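MW1564 protein (Staphylococcus aureus, PDB 3NTV) probably transfers a methyl group from S-adenosylmethionine to caffeoyl-CoA or a related hydroxylated acceptor. Local coordinates at residues Thr99-Asn104 with Glu136-Lys141; Lys64-Met69 with Leu171-Asn176; Glu41-Phe46 with Ser85-Ala90. All coordinates share one frame; numbering follows the deposited sequence.

Contact 1 of 3, residues Thr99-Asn104 with Glu136-Lys141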
loop_
_atom_site.group_PDB
_atom_site.type_symbol
_atom_site.label_atom_id
_atom_site.label_comp_id
_atom_site.label_asym_id
_atom_site.label_seq_id
_atom_site.Cartn_x
_atom_site.Cartn_y
_atom_site.Cartn_z
ATOM N N THR A 99 -16.790 2.556 14.128
ATOM C CA THR A 99 -16.984 2.057 15.481
ATOM C C THR A 99 -15.562 1.815 16.013
ATOM O O THR A 99 -14.779 1.090 15.372
ATOM C CB THR A 99 -17.835 0.786 15.523
ATOM O OG1 THR A 99 -19.188 1.148 15.240
ATOM C CG2 THR A 99 -17.838 0.147 16.922
ATOM N N THR A 100 -15.234 2.441 17.162
ATOM C CA THR A 100 -13.914 2.291 17.784
ATOM C C THR A 100 -14.053 1.744 19.198
ATOM O O THR A 100 -14.756 2.336 20.020
ATOM C CB THR A 100 -13.132 3.625 17.776
ATOM O OG1 THR A 100 -13.176 4.210 16.484
ATOM C CG2 THR A 100 -11.677 3.443 18.155
ATOM N N ILE A 101 -13.376 0.619 19.477
ATOM C CA ILE A 101 -13.391 0.002 20.810
ATOM C C ILE A 101 -12.143 0.466 21.534
ATOM O O ILE A 101 -11.032 0.324 20.999
ATOM C CB ILE A 101 -13.460 -1.546 20.735
ATOM C CG1 ILE A 101 -14.682 -2.030 19.906
ATOM C CG2 ILE A 101 -13.398 -2.195 22.155
ATOM C CD1 ILE A 101 -14.656 -3.565 19.542
ATOM N N GLU A 102 -12.305 0.942 22.773
ATOM C CA GLU A 102 -11.174 1.367 23.575
ATOM C C GLU A 102 -11.455 1.135 25.050
ATOM O O GLU A 102 -12.538 1.459 25.538
ATOM C CB GLU A 102 -10.796 2.837 23.292
ATOM C CG GLU A 102 -9.521 3.319 24.001
ATOM C CD GLU A 102 -8.292 2.425 23.950
ATOM O OE1 GLU A 102 -7.895 2.006 22.838
ATOM O OE2 GLU A 102 -7.727 2.137 25.030
ATOM N N ARG A 103 -10.469 0.562 25.760
ATOM C CA ARG A 103 -10.649 0.303 27.188
ATOM C C ARG A 103 -10.030 1.356 28.100
ATOM O O ARG A 103 -10.467 1.478 29.250
ATOM C CB ARG A 103 -10.150 -1.102 27.562
ATOM C CG ARG A 103 -8.643 -1.313 27.462
ATOM C CD ARG A 103 -8.263 -2.572 28.209
ATOM N NE ARG A 103 -6.818 -2.692 28.375
ATOM C CZ ARG A 103 -6.231 -3.547 29.208
ATOM N NH1 ARG A 103 -6.964 -4.359 29.964
ATOM N NH2 ARG A 103 -4.909 -3.592 29.298
ATOM N N ASN A 104 -8.987 2.068 27.634
ATOM C CA ASN A 104 -8.287 3.051 28.470
ATOM C C ASN A 104 -9.090 4.326 28.665
ATOM O O ASN A 104 -9.362 5.042 27.699
ATOM C CB ASN A 104 -6.875 3.318 27.929
ATOM C CG ASN A 104 -6.023 4.224 28.784
ATOM O OD1 ASN A 104 -6.254 5.430 28.878
ATOM N ND2 ASN A 104 -4.975 3.674 29.368
ATOM N N GLU A 136 -21.183 -8.177 21.193
ATOM C CA GLU A 136 -22.606 -7.847 21.238
ATOM C C GLU A 136 -22.921 -6.344 21.213
ATOM O O GLU A 136 -24.083 -5.963 21.070
ATOM C CB GLU A 136 -23.267 -8.517 22.474
ATOM C CG GLU A 136 -23.375 -10.032 22.358
ATOM C CD GLU A 136 -24.100 -10.604 21.149
ATOM O OE1 GLU A 136 -25.132 -10.030 20.721
ATOM O OE2 GLU A 136 -23.642 -11.654 20.643
ATOM N N ASN A 137 -21.900 -5.494 21.364
ATOM C CA ASN A 137 -22.083 -4.045 21.327
ATOM C C ASN A 137 -21.754 -3.469 19.956
ATOM O O ASN A 137 -22.031 -2.299 19.712
ATOM C CB ASN A 137 -21.287 -3.367 22.430
ATOM C CG ASN A 137 -21.792 -3.767 23.799
ATOM O OD1 ASN A 137 -23.003 -3.864 24.031
ATOM N ND2 ASN A 137 -20.878 -4.074 24.708
ATOM N N VAL A 138 -21.171 -4.287 19.074
ATOM C CA VAL A 138 -20.789 -3.819 17.722
ATOM C C VAL A 138 -21.370 -4.650 16.588
ATOM O O VAL A 138 -21.136 -4.338 15.413
ATOM C CB VAL A 138 -19.237 -3.703 17.599
ATOM C CG1 VAL A 138 -18.633 -2.867 18.735
ATOM C CG2 VAL A 138 -18.552 -5.071 17.500
ATOM N N ASN A 139 -22.109 -5.718 16.913
ATOM C CA ASN A 139 -22.644 -6.610 15.893
ATOM C C ASN A 139 -23.965 -6.152 15.248
ATOM O O ASN A 139 -24.667 -6.983 14.668
ATOM C CB ASN A 139 -22.758 -8.031 16.433
ATOM C CG ASN A 139 -23.778 -8.190 17.540
ATOM O OD1 ASN A 139 -24.254 -7.219 18.132
ATOM N ND2 ASN A 139 -24.134 -9.432 17.817
ATOM N N ASP A 140 -24.277 -4.849 15.306
ATOM C CA ASP A 140 -25.468 -4.263 14.691
ATOM C C ASP A 140 -25.185 -3.870 13.223
ATOM O O ASP A 140 -26.066 -3.380 12.532
ATOM C CB ASP A 140 -25.942 -3.033 15.490
ATOM C CG ASP A 140 -24.887 -1.946 15.696
ATOM O OD1 ASP A 140 -23.738 -2.291 16.036
ATOM O OD2 ASP A 140 -25.219 -0.752 15.514
ATOM N N LYS A 141 -23.941 -4.039 12.773
ATOM C CA LYS A 141 -23.538 -3.663 11.424
ATOM C C LYS A 141 -22.691 -4.741 10.810
ATOM O O LYS A 141 -22.075 -5.546 11.528
ATOM C CB LYS A 141 -22.668 -2.387 11.483
ATOM C CG LYS A 141 -23.435 -1.130 11.834
ATOM C CD LYS A 141 -22.499 -0.010 12.215
ATOM C CE LYS A 141 -23.229 1.131 12.879
ATOM N NZ LYS A 141 -24.163 1.824 11.949
#
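Thr-99 and Ile-101 of strand 97-102 meet Val-138, in the short, weakly bonded helix 135-138, on one face of the parallel part of a Rossmann-like class I methyltransferase sheet. The contact itself is purely apolar. With chi1 near -52°, Val-138 sets CG1 beside its own backbone N, and this one branch serves both strand residues: Thr-99 CG2 sits 3.6 Å from Val-138 CG1, the two side chains slanting past each other. Ile-101 comes in nearly at right angles to the valine, its terminal CD1 lying 4.1 Å from the same Val-138 CG1. Ile-127 of the neighbouring strand and Tyr-162 of helix 155-162 pack against Val-138 as well, so the short helix closes over strands 97-102 and 124-128 together. Polar bonding runs beside this patch. Thr-99 turns its methyl to the valine and its hydroxyl elsewhere, OG1 being hydrogen-bonded to His-97 NE2 and Arg-125 NE, while Asp-140 makes a salt bridge with Arg-125. At the far end of the strand the chain turns toward helix 105-117, and Asn-104 N donates to Glu-102 OE2 at 2.9 Å, meeting the carboxylate on its anti side, 21° out of plane.

Contact 2 of 3, residues Lys64-Met69 with Leu171-Asn176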
loop_
_atom_site.group_PDB
_atom_site.type_symbol
_atom_site.label_atom_id
_atom_site.label_comp_id
_atom_site.label_asym_id
_atom_site.label_seq_id
_atom_site.Cartn_x
_atom_site.Cartn_y
_atom_site.Cartn_z
ATOM N N LYS A 64 -6.501 5.455 3.891
ATOM C CA LYS A 64 -7.503 6.368 3.335
ATOM C C LYS A 64 -7.700 6.039 1.839
ATOM O O LYS A 64 -8.824 6.043 1.364
ATOM C CB LYS A 64 -7.061 7.818 3.533
ATOM C CG LYS A 64 -7.092 8.217 5.014
ATOM C CD LYS A 64 -6.757 9.680 5.238
ATOM C CE LYS A 64 -7.860 10.642 4.854
ATOM N NZ LYS A 64 -7.454 12.039 5.208
ATOM N N GLN A 65 -6.602 5.732 1.104
ATOM C CA GLN A 65 -6.681 5.372 -0.304
ATOM C C GLN A 65 -7.442 4.042 -0.478
ATOM O O GLN A 65 -8.229 3.901 -1.401
ATOM C CB GLN A 65 -5.260 5.301 -0.906
ATOM C CG GLN A 65 -5.228 5.376 -2.419
ATOM C CD GLN A 65 -5.155 6.793 -2.959
ATOM O OE1 GLN A 65 -4.229 7.153 -3.685
ATOM N NE2 GLN A 65 -6.141 7.623 -2.658
ATOM N N LEU A 66 -7.216 3.078 0.437
ATOM C CA LEU A 66 -7.901 1.776 0.384
ATOM C C LEU A 66 -9.402 1.978 0.618
ATOM O O LEU A 66 -10.208 1.334 -0.041
ATOM C CB LEU A 66 -7.312 0.820 1.441
ATOM C CG LEU A 66 -5.825 0.457 1.268
ATOM C CD1 LEU A 66 -5.334 -0.429 2.401
ATOM C CD2 LEU A 66 -5.583 -0.206 -0.033
ATOM N N ILE A 67 -9.774 2.896 1.528
ATOM C CA ILE A 67 -11.173 3.223 1.805
ATOM C C ILE A 67 -11.820 3.767 0.511
ATOM O O ILE A 67 -12.897 3.329 0.126
ATOM C CB ILE A 67 -11.254 4.230 2.986
ATOM C CG1 ILE A 67 -11.005 3.513 4.315
ATOM C CG2 ILE A 67 -12.616 4.981 3.015
ATOM C CD1 ILE A 67 -10.599 4.457 5.459
ATOM N N ARG A 68 -11.128 4.682 -0.176
ATOM C CA ARG A 68 -11.619 5.245 -1.438
ATOM C C ARG A 68 -11.814 4.174 -2.522
ATOM O O ARG A 68 -12.884 4.116 -3.124
ATOM C CB ARG A 68 -10.655 6.319 -1.951
ATOM C CG ARG A 68 -10.589 7.554 -1.052
ATOM C CD ARG A 68 -9.715 8.630 -1.686
ATOM N NE ARG A 68 -9.468 9.713 -0.740
ATOM C CZ ARG A 68 -8.356 9.885 -0.033
ATOM N NH1 ARG A 68 -7.298 9.100 -0.235
ATOM N NH2 ARG A 68 -8.275 10.867 0.850
HETATM N N MSE A 69 -10.789 3.325 -2.765
HETATM C CA MSE A 69 -10.834 2.284 -3.796
HETATM C C MSE A 69 -11.929 1.258 -3.564
HETATM O O MSE A 69 -12.549 0.796 -4.517
HETATM C CB MSE A 69 -9.522 1.499 -3.792
HETATM C CG MSE A 69 -8.343 2.254 -4.292
HETATM SE SE MSE A 69 -6.833 1.092 -3.965
HETATM C CE MSE A 69 -7.484 -0.447 -4.421
ATOM N N LEU A 171 -11.879 -5.900 4.160
ATOM C CA LEU A 171 -10.463 -5.859 4.497
ATOM C C LEU A 171 -10.168 -5.904 5.974
ATOM O O LEU A 171 -10.829 -5.222 6.755
ATOM C CB LEU A 171 -9.833 -4.528 3.980
ATOM C CG LEU A 171 -10.051 -4.146 2.522
ATOM C CD1 LEU A 171 -9.427 -2.767 2.235
ATOM C CD2 LEU A 171 -9.442 -5.197 1.588
ATOM N N VAL A 172 -9.076 -6.601 6.346
ATOM C CA VAL A 172 -8.508 -6.515 7.692
ATOM C C VAL A 172 -7.172 -5.802 7.481
ATOM O O VAL A 172 -6.310 -6.296 6.721
ATOM C CB VAL A 172 -8.296 -7.839 8.454
ATOM C CG1 VAL A 172 -7.758 -7.560 9.875
ATOM C CG2 VAL A 172 -9.590 -8.629 8.531
ATOM N N ILE A 173 -7.020 -4.638 8.123
ATOM C CA ILE A 173 -5.776 -3.874 8.069
ATOM C C ILE A 173 -5.084 -4.059 9.424
ATOM O O ILE A 173 -5.652 -3.701 10.468
ATOM C CB ILE A 173 -6.030 -2.366 7.783
ATOM C CG1 ILE A 173 -6.854 -2.141 6.471
ATOM C CG2 ILE A 173 -4.692 -1.607 7.764
ATOM C CD1 ILE A 173 -6.325 -2.830 5.269
ATOM N N THR A 174 -3.891 -4.661 9.422
ATOM C CA THR A 174 -3.159 -4.858 10.680
ATOM C C THR A 174 -1.942 -3.951 10.703
ATOM O O THR A 174 -1.042 -4.087 9.858
ATOM C CB THR A 174 -2.732 -6.324 10.929
ATOM O OG1 THR A 174 -3.822 -7.228 10.728
ATOM C CG2 THR A 174 -2.190 -6.514 12.338
ATOM N N ASP A 175 -1.895 -3.059 11.698
ATOM C CA ASP A 175 -0.745 -2.189 11.904
ATOM C C ASP A 175 0.261 -2.871 12.825
ATOM O O ASP A 175 -0.095 -3.802 13.554
ATOM C CB ASP A 175 -1.178 -0.843 12.517
ATOM C CG ASP A 175 -0.185 0.291 12.329
ATOM O OD1 ASP A 175 0.808 0.105 11.576
ATOM O OD2 ASP A 175 -0.371 1.345 12.959
ATOM N N ASN A 176 1.510 -2.383 12.799
ATOM C CA ASN A 176 2.558 -2.809 13.710
ATOM C C ASN A 176 2.975 -4.262 13.569
ATOM O O ASN A 176 3.369 -4.891 14.549
ATOM C CB ASN A 176 2.160 -2.439 15.148
ATOM C CG ASN A 176 3.300 -2.095 16.062
ATOM O OD1 ASN A 176 4.430 -1.810 15.637
ATOM N ND2 ASN A 176 3.011 -2.136 17.341
#
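Leu-66 of helix 57-70 lies over two residues of strand 170-175, its base on Leu-171 and its tip on Ile-173. The two strand residues are two apart and present the same face to the helix, so a single leucine spans both. Leu-171 is extended, with CD1 anti to its CA (chi2 177°), and this methyl comes up beside the root of the helix residue, 4.2 Å from Leu-66 CB. Farther out, Leu-66 CD1 and Ile-173 CD1 meet methyl to methyl at 3.9 Å, the two side chains inclined to each other rather than aligned. Ile-173 is folded at chi2 (-52°), which bends its CD1 out of line with the rest of the chain. No hydrogen bond links the segments: this is hydrophobic packing of a helix on the face of an interior strand. Beyond it the strand runs into Asp-175 and Asn-176, which, with Asp-149, probably match the metal-binding trio of plant caffeoyl-CoA methyltransferases. Strand 170-175 lies between the parallel strand 143-149 and the antiparallel strand 225-230; Met-145 touches both Leu-171 and Ile-173, and Ile-227 touches Leu-66 and Ile-173. Ile-63, one turn before Leu-66 on helix 57-70, also covers Ile-173, while Met-69 of the second subunit packs on Leu-171, bringing the dimer interface to the border of this core.

Contact 3 of 3, residues Glu41-Phe46 with Ser85-Ala90. With SO4 (sulfate ion), chain C.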
loop_
_atom_site.group_PDB
_atom_site.type_symbol
_atom_site.label_atom_id
_atom_site.label_comp_id
_atom_site.label_asym_id
_atom_site.label_seq_id
_atom_site.Cartn_x
_atom_site.Cartn_y
_atom_site.Cartn_z
ATOM N N GLU A 41 -5.155 17.115 11.334
ATOM C CA GLU A 41 -3.700 16.901 11.334
ATOM C C GLU A 41 -2.988 17.630 12.482
ATOM O O GLU A 41 -1.968 17.152 12.976
ATOM C CB GLU A 41 -3.089 17.240 9.960
ATOM C CG GLU A 41 -1.727 16.602 9.694
ATOM C CD GLU A 41 -1.599 15.100 9.891
ATOM O OE1 GLU A 41 -2.598 14.368 9.695
ATOM O OE2 GLU A 41 -0.477 14.650 10.212
ATOM N N VAL A 42 -3.585 18.740 12.966
ATOM C CA VAL A 42 -3.095 19.534 14.097
ATOM C C VAL A 42 -2.926 18.667 15.370
ATOM O O VAL A 42 -2.058 18.964 16.190
ATOM C CB VAL A 42 -4.004 20.778 14.326
ATOM C CG1 VAL A 42 -3.459 21.678 15.432
ATOM C CG2 VAL A 42 -4.172 21.575 13.034
ATOM N N LEU A 43 -3.707 17.566 15.502
ATOM C CA LEU A 43 -3.620 16.658 16.653
ATOM C C LEU A 43 -2.345 15.806 16.714
ATOM O O LEU A 43 -2.031 15.282 17.784
ATOM C CB LEU A 43 -4.865 15.774 16.776
ATOM C CG LEU A 43 -6.160 16.505 17.118
ATOM C CD1 LEU A 43 -7.338 15.689 16.712
ATOM C CD2 LEU A 43 -6.237 16.851 18.617
ATOM N N ARG A 44 -1.620 15.659 15.581
ATOM C CA ARG A 44 -0.346 14.912 15.534
ATOM C C ARG A 44 0.644 15.548 16.530
ATOM O O ARG A 44 1.342 14.840 17.256
ATOM C CB ARG A 44 0.234 14.910 14.099
ATOM C CG ARG A 44 1.476 14.024 13.950
ATOM C CD ARG A 44 1.792 13.666 12.502
ATOM N NE ARG A 44 0.778 12.790 11.899
ATOM C CZ ARG A 44 0.729 11.469 12.046
ATOM N NH1 ARG A 44 1.627 10.843 12.799
ATOM N NH2 ARG A 44 -0.220 10.764 11.449
ATOM N N GLU A 45 0.605 16.888 16.611
ATOM C CA GLU A 45 1.394 17.758 17.498
ATOM C C GLU A 45 1.144 17.381 18.955
ATOM O O GLU A 45 2.100 17.112 19.677
ATOM C CB GLU A 45 1.029 19.238 17.237
ATOM C CG GLU A 45 1.404 19.799 15.861
ATOM C CD GLU A 45 1.345 18.881 14.647
ATOM O OE1 GLU A 45 2.361 18.199 14.376
ATOM O OE2 GLU A 45 0.284 18.822 13.985
ATOM N N PHE A 46 -0.141 17.272 19.359
ATOM C CA PHE A 46 -0.533 16.864 20.710
ATOM C C PHE A 46 0.005 15.461 21.046
ATOM O O PHE A 46 0.545 15.263 22.134
ATOM C CB PHE A 46 -2.068 16.934 20.876
ATOM C CG PHE A 46 -2.593 16.411 22.194
ATOM C CD1 PHE A 46 -2.694 17.247 23.303
ATOM C CD2 PHE A 46 -2.987 15.082 22.330
ATOM C CE1 PHE A 46 -3.173 16.761 24.524
ATOM C CE2 PHE A 46 -3.454 14.594 23.553
ATOM C CZ PHE A 46 -3.553 15.440 24.641
ATOM N N SER A 85 -7.254 8.403 14.016
ATOM C CA SER A 85 -7.551 7.634 12.809
ATOM C C SER A 85 -9.035 7.607 12.497
ATOM O O SER A 85 -9.387 7.705 11.317
ATOM C CB SER A 85 -6.986 6.218 12.880
ATOM O OG SER A 85 -7.580 5.547 13.975
ATOM N N SER A 86 -9.889 7.506 13.546
ATOM C CA SER A 86 -11.354 7.482 13.402
ATOM C C SER A 86 -11.835 8.716 12.648
ATOM O O SER A 86 -12.575 8.604 11.685
ATOM C CB SER A 86 -12.029 7.460 14.770
ATOM O OG SER A 86 -11.507 6.439 15.595
HETATM N N MSE A 87 -11.375 9.896 13.078
HETATM C CA MSE A 87 -11.784 11.149 12.436
HETATM C C MSE A 87 -11.197 11.296 11.041
HETATM O O MSE A 87 -11.890 11.745 10.139
HETATM C CB MSE A 87 -11.429 12.345 13.303
HETATM C CG MSE A 87 -12.192 12.336 14.618
HETATM SE SE MSE A 87 -11.811 13.914 15.695
HETATM C CE MSE A 87 -9.997 13.561 16.051
ATOM N N GLN A 88 -9.943 10.830 10.832
ATOM C CA GLN A 88 -9.341 10.882 9.504
ATOM C C GLN A 88 -10.152 10.035 8.520
ATOM O O GLN A 88 -10.424 10.478 7.414
ATOM C CB GLN A 88 -7.864 10.444 9.555
ATOM C CG GLN A 88 -6.950 11.504 10.176
ATOM C CD GLN A 88 -6.579 12.619 9.217
ATOM O OE1 GLN A 88 -7.180 12.792 8.170
ATOM N NE2 GLN A 88 -5.554 13.394 9.549
ATOM N N PHE A 89 -10.608 8.851 8.950
ATOM C CA PHE A 89 -11.420 8.002 8.067
ATOM C C PHE A 89 -12.797 8.633 7.827
ATOM O O PHE A 89 -13.265 8.650 6.689
ATOM C CB PHE A 89 -11.595 6.592 8.657
ATOM C CG PHE A 89 -10.317 5.820 8.943
ATOM C CD1 PHE A 89 -9.167 6.043 8.197
ATOM C CD2 PHE A 89 -10.286 4.838 9.926
ATOM C CE1 PHE A 89 -8.001 5.299 8.435
ATOM C CE2 PHE A 89 -9.117 4.112 10.170
ATOM C CZ PHE A 89 -7.987 4.356 9.425
ATOM N N ALA A 90 -13.447 9.134 8.896
ATOM C CA ALA A 90 -14.771 9.751 8.770
ATOM C C ALA A 90 -14.722 11.009 7.895
ATOM O O ALA A 90 -15.706 11.315 7.219
ATOM C CB ALA A 90 -15.318 10.099 10.144
HETATM S S SO4 C . -5.295 7.084 16.775
HETATM O O1 SO4 C . -6.528 6.741 16.026
HETATM O O2 SO4 C . -5.597 8.227 17.623
HETATM O O3 SO4 C . -4.909 5.921 17.616
HETATM O O4 SO4 C . -4.219 7.304 15.791
#
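The turn at Glu-41 that leads into helix 43-49 approaches helix 84-90 most closely at Gln-88, the CA atoms of Glu-41 and Gln-88 being 8.4 Å apart. Two pairs of side chains span the gap. Leu-43 and the selenomethionine Met-87 meet at about a right angle, and their end methyls are pressed together, Leu-43 CD1 lying 3.5 Å from Met-87 CE, tighter than usual for two carbons. Met-87 is extended as far as its selenium and then bends at chi3 (-66°). Asn-114 of helix 105-117 touches both side chains. Glu-41 and Gln-88 also cross steeply, with their carboxylate and amide planes 48° apart. Glu-41 OE1 comes within 3.1 Å of Gln-88 NE2, but the angle is too poor for a hydrogen bond; OE1 is hydrogen-bonded instead to Tyr-84 OH, and Gln-88 OE1 to Ser-38 OG. The other carboxylate oxygen, Glu-41 OE2, receives Arg-44 NE at 2.8 Å in a salt bridge, on the syn side and nearly in the guanidinium plane. At the start of helix 84-90, Ser-85 N donates to sulfate O1 at 2.7 Å (161°), and Ser-85 OG lies 2.6 Å from that same O1, though Glu-77 OE1 may compete for its proton. Backbone N atoms of Val-55, Ala-81, Ile-82 and Tyr-84 also bind the sulfate, which probably came from the crystallisation liquor. The loop after strand 74-78 and the start of helix 84-90, with Val-55 N from before helix 57-70, thus turn N-H groups onto one anion, a site consistent with the cofactor-binding loop of class I methyltransferases.

How the contacts relate
Contact 3 joins the other two. Toward contact 1, Ser-86 OG of helix 84-90 lies 2.9 Å from Thr-100 OG1 of the following strand, 97-102, probably as a hydrogen bond. Toward contact 2, Gln-88 OE1 is 3.1 Å from Lys-64 NZ, again a probable hydrogen bond, and Phe-89 CD1 packs 3.5 Å from Ile-67 CD1. Contacts 1 and 2 do not touch: their centres are 18 Å apart and their nearest atoms about 11 Å, yet both reach the same sheet, at strands 97-102 and 170-175. The sulfate of contact 3 marks the loop beyond strand 74-78, on the probable cofactor side.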